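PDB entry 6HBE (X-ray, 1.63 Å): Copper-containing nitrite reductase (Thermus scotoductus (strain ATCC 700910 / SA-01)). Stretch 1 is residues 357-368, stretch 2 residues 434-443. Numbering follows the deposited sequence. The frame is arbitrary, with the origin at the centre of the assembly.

Stretch 1 357-368: SFYPKVLEIPVG
Stretch 2 434-443: MKGIIRVYEP

Two strands of one chain, 362-366 and 435-443, lie side by side as parallel neighbours, their axes 4.6 Å apart at closest approach and their N-to-C directions 28° apart. The register pairs Val362 with Ile437, Leu363 with Ile438, Glu364 with Arg439, Ile365 with Val440 and Pro366 with Tyr441, at CA-CA separations of 4.7 to 5.0 Å. Backbone angles through the pairs are extended, with phi -111° to -134° and psi 112° to 157°, except that the ring of Pro366 holds its phi at -77°.

The hydrogen bonds form the staggered parallel ladder. Ile437 N donates to Lys361 O (2.9 Å), Leu363 N to Ile437 O (3.0 Å), Arg439 N to Leu363 O (2.8 Å), Ile365 N to Arg439 O (3.0 Å), Tyr441 N to Ile365 O (2.9 Å) and Val367 N to Tyr441 O (2.9 Å). Pro366, which has no amide hydrogen, falls where the ladder asks for none; its CA instead approaches Tyr441 O at 3.4 Å.

One face carries Leu363 (t, p), Ile365 (p, t), Ile438 (m, t) and Val440 (t). Branched aliphatic chains suit this close packing: Leu363 CB lies 4.4 Å from Ile438 CG1, and Ile365 sets CG1 4.1 Å from Val440 CG2 and CD1 4.4 Å from Ile438 CG2. Beyond the strand, Val367 (m) extends the apolar surface, its CG1 3.8 Å from Val440 CG1.

The other face carries Val362, Glu364, Pro366, Ile437, Arg439 and Tyr441. Val362 (t) places CG1 4.1 Å from CG2 of Ile437 (m, t) and 3.4 Å from Arg439 NH1. Glu364 (m, t, chi3 -27°) and Arg439 (m, t, t, chi4 102°) are long enough to meet in a salt bridge, Glu364 OE2 to Arg439 NH1 at 2.8 Å, with the carboxylate oxygen at the guanidinium edge. Tyr441 (p, chi2 -91°) lays its ring against Pro366, whose CB sits over one face, 4.1 Å from the Tyr441 centroid; the compact pyrrolidine gives the flat ring a matching bump.

Before the ladder, Phe358 (m, chi2 -77°; phi/psi -108/133) points toward the second stretch. Met434 (m, t, p) lays its methyl over one ring face in a CH-pi contact: Met434 CE lies 3.9 Å from the Phe358 centroid, while Lys435 C meets the edge, 3.7 Å from Phe358 CD2. At Gly436 (-147/173) an ideal CB would lie 3.5 Å from Phe358 CB and 3.4 Å from Lys361 O. A cis peptide precedes Pro360 (-73/154); Lys361 (-63/-39) follows, and the strand resumes at Val362. Water 1 bridges the stretches, accepting from Phe358 N (3.0 Å) and donating to Lys435 O (2.9 Å).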

# COMPACT_ATOMS: atom_id res chain seq x y z
N SER C 357 4.96 -20.34 0.51
CA SER C 357 6.38 -20.28 0.21
C SER C 357 7.19 -20.34 1.47
O SER C 357 6.65 -20.16 2.56
CB SER C 357 6.74 -19.02 -0.60
OG SER C 357 6.78 -17.83 0.17
N PHE C 358 8.50 -20.58 1.33
CA PHE C 358 9.43 -20.56 2.45
C PHE C 358 10.31 -19.31 2.35
O PHE C 358 10.85 -19.04 1.29
CB PHE C 358 10.33 -21.82 2.49
CG PHE C 358 9.58 -23.11 2.65
CD1 PHE C 358 9.07 -23.49 3.88
CD2 PHE C 358 9.36 -23.97 1.55
CE1 PHE C 358 8.37 -24.68 4.03
CE2 PHE C 358 8.67 -25.15 1.69
CZ PHE C 358 8.17 -25.51 2.93
N TYR C 359 10.47 -18.59 3.46
CA TYR C 359 11.25 -17.33 3.51
C TYR C 359 12.22 -17.30 4.68
O TYR C 359 11.80 -17.33 5.82
CB TYR C 359 10.30 -16.11 3.60
CG TYR C 359 11.02 -14.79 3.52
CD1 TYR C 359 11.51 -14.33 2.30
CD2 TYR C 359 11.24 -14.02 4.64
CE1 TYR C 359 12.20 -13.12 2.21
CE2 TYR C 359 11.93 -12.81 4.56
CZ TYR C 359 12.39 -12.37 3.34
OH TYR C 359 13.06 -11.16 3.27
N PRO C 360 13.53 -17.22 4.43
CA PRO C 360 14.17 -17.12 3.11
C PRO C 360 14.12 -18.43 2.30
O PRO C 360 13.98 -19.52 2.89
CB PRO C 360 15.61 -16.74 3.48
CG PRO C 360 15.83 -17.36 4.82
CD PRO C 360 14.50 -17.36 5.52
N LYS C 361 14.17 -18.33 0.97
CA LYS C 361 14.16 -19.50 0.08
C LYS C 361 15.40 -20.42 0.27
O LYS C 361 15.27 -21.66 0.22
CB LYS C 361 14.07 -19.08 -1.40
CG LYS C 361 12.73 -18.45 -1.80
CD LYS C 361 12.76 -17.88 -3.22
CE LYS C 361 11.44 -17.21 -3.65
NZ LYS C 361 10.25 -18.09 -3.49
N VAL C 362 16.56 -19.80 0.46
CA VAL C 362 17.84 -20.50 0.67
C VAL C 362 18.50 -19.96 1.92
O VAL C 362 18.75 -18.75 2.04
CB VAL C 362 18.80 -20.29 -0.52
CG1 VAL C 362 20.10 -21.09 -0.34
CG2 VAL C 362 18.14 -20.62 -1.83
N LEU C 363 18.82 -20.86 2.86
CA LEU C 363 19.43 -20.49 4.14
C LEU C 363 20.75 -21.27 4.31
O LEU C 363 20.76 -22.50 4.12
CB LEU C 363 18.45 -20.83 5.27
CG LEU C 363 18.84 -20.51 6.71
CD1 LEU C 363 18.99 -19.02 6.98
CD2 LEU C 363 17.83 -21.11 7.66
N GLU C 364 21.82 -20.55 4.64
CA GLU C 364 23.16 -21.11 4.90
C GLU C 364 23.57 -20.78 6.34
O GLU C 364 23.78 -19.61 6.68
CB GLU C 364 24.17 -20.60 3.88
CG GLU C 364 23.78 -20.94 2.44
CD GLU C 364 24.77 -20.51 1.39
OE1 GLU C 364 25.51 -19.53 1.59
OE2 GLU C 364 24.77 -21.13 0.30
N ILE C 365 23.66 -21.82 7.19
CA ILE C 365 23.93 -21.69 8.63
C ILE C 365 25.19 -22.48 9.03
O ILE C 365 25.50 -23.50 8.40
CB ILE C 365 22.75 -22.18 9.51
CG1 ILE C 365 22.22 -23.53 9.02
CG2 ILE C 365 21.61 -21.17 9.50
CD1 ILE C 365 21.29 -24.20 9.99
N PRO C 366 25.92 -22.00 10.06
CA PRO C 366 27.06 -22.79 10.60
C PRO C 366 26.60 -23.94 11.50
O PRO C 366 25.53 -23.84 12.13
CB PRO C 366 27.85 -21.77 11.42
CG PRO C 366 26.80 -20.78 11.87
CD PRO C 366 25.78 -20.71 10.75
N VAL C 367 27.38 -25.03 11.56
CA VAL C 367 27.08 -26.15 12.46
C VAL C 367 26.84 -25.68 13.90
O VAL C 367 27.51 -24.74 14.38
CB VAL C 367 28.20 -27.25 12.44
CG1 VAL C 367 28.21 -27.99 11.11
CG2 VAL C 367 29.58 -26.67 12.75
N GLY C 368 25.89 -26.33 14.57
CA GLY C 368 25.48 -25.95 15.92
C GLY C 368 24.22 -25.08 15.97
O GLY C 368 23.65 -24.87 17.05
N MET C 434 5.78 -25.81 -3.29
CA MET C 434 6.58 -25.03 -2.31
C MET C 434 7.92 -25.67 -2.11
O MET C 434 7.98 -26.86 -1.76
CB MET C 434 5.93 -25.02 -0.94
CG MET C 434 4.64 -24.25 -0.87
SD MET C 434 3.87 -24.25 0.77
CE MET C 434 5.13 -23.61 1.83
N LYS C 435 8.99 -24.91 -2.25
CA LYS C 435 10.34 -25.48 -2.18
C LYS C 435 11.35 -24.53 -1.56
O LYS C 435 11.35 -23.32 -1.84
CB LYS C 435 10.82 -25.90 -3.58
CG LYS C 435 12.15 -26.67 -3.58
CD LYS C 435 12.55 -27.23 -4.95
CE LYS C 435 11.68 -28.40 -5.37
NZ LYS C 435 12.14 -28.97 -6.67
N GLY C 436 12.25 -25.10 -0.76
CA GLY C 436 13.34 -24.37 -0.13
C GLY C 436 14.60 -25.20 0.03
O GLY C 436 14.58 -26.42 -0.22
N ILE C 437 15.67 -24.54 0.47
CA ILE C 437 17.01 -25.15 0.67
C ILE C 437 17.58 -24.73 2.01
O ILE C 437 17.50 -23.55 2.40
CB ILE C 437 18.00 -24.75 -0.45
CG1 ILE C 437 17.63 -25.42 -1.78
CG2 ILE C 437 19.44 -25.10 -0.08
CD1 ILE C 437 18.32 -24.87 -3.00
N ILE C 438 18.20 -25.69 2.72
CA ILE C 438 19.09 -25.37 3.85
C ILE C 438 20.47 -26.00 3.59
O ILE C 438 20.54 -27.19 3.21
CB ILE C 438 18.54 -25.88 5.20
CG1 ILE C 438 17.30 -25.09 5.63
CG2 ILE C 438 19.59 -25.78 6.31
CD1 ILE C 438 16.53 -25.70 6.77
N ARG C 439 21.52 -25.21 3.77
CA ARG C 439 22.90 -25.69 3.72
C ARG C 439 23.56 -25.39 5.04
O ARG C 439 23.36 -24.31 5.59
CB ARG C 439 23.70 -25.01 2.63
CG ARG C 439 23.04 -25.06 1.27
CD ARG C 439 24.00 -24.63 0.18
NE ARG C 439 23.36 -24.71 -1.14
CZ ARG C 439 22.88 -23.69 -1.86
NH1 ARG C 439 22.97 -22.43 -1.45
NH2 ARG C 439 22.32 -23.93 -3.04
N VAL C 440 24.36 -26.34 5.54
CA VAL C 440 25.01 -26.23 6.84
C VAL C 440 26.52 -26.31 6.62
O VAL C 440 26.99 -27.30 6.05
CB VAL C 440 24.55 -27.33 7.83
CG1 VAL C 440 25.10 -27.07 9.22
CG2 VAL C 440 23.03 -27.41 7.88
N TYR C 441 27.25 -25.30 7.05
CA TYR C 441 28.68 -25.20 6.78
C TYR C 441 29.51 -25.38 8.04
O TYR C 441 29.02 -25.19 9.15
CB TYR C 441 29.04 -23.91 6.02
CG TYR C 441 28.88 -22.60 6.77
CD1 TYR C 441 27.68 -21.88 6.71
CD2 TYR C 441 29.93 -22.04 7.48
CE1 TYR C 441 27.54 -20.66 7.37
CE2 TYR C 441 29.80 -20.83 8.15
CZ TYR C 441 28.59 -20.14 8.09
OH TYR C 441 28.45 -18.94 8.77
N GLU C 442 30.77 -25.78 7.84
CA GLU C 442 31.73 -26.04 8.93
C GLU C 442 33.14 -25.77 8.40
O GLU C 442 33.42 -26.07 7.24
CB GLU C 442 31.63 -27.50 9.40
CG GLU C 442 32.65 -27.93 10.47
CD GLU C 442 32.57 -29.41 10.81
OE1 GLU C 442 32.98 -30.26 9.96
OE2 GLU C 442 32.10 -29.72 11.93
N PRO C 443 34.04 -25.21 9.24
CA PRO C 443 35.42 -25.03 8.75
C PRO C 443 36.08 -26.37 8.36
O PRO C 443 35.87 -27.38 9.05
CB PRO C 443 36.13 -24.38 9.95
CG PRO C 443 35.04 -23.82 10.80
CD PRO C 443 33.89 -24.77 10.63
O HOH W 1 9.91 -20.86 -1.30
O HOH W 2 15.08 -22.21 3.52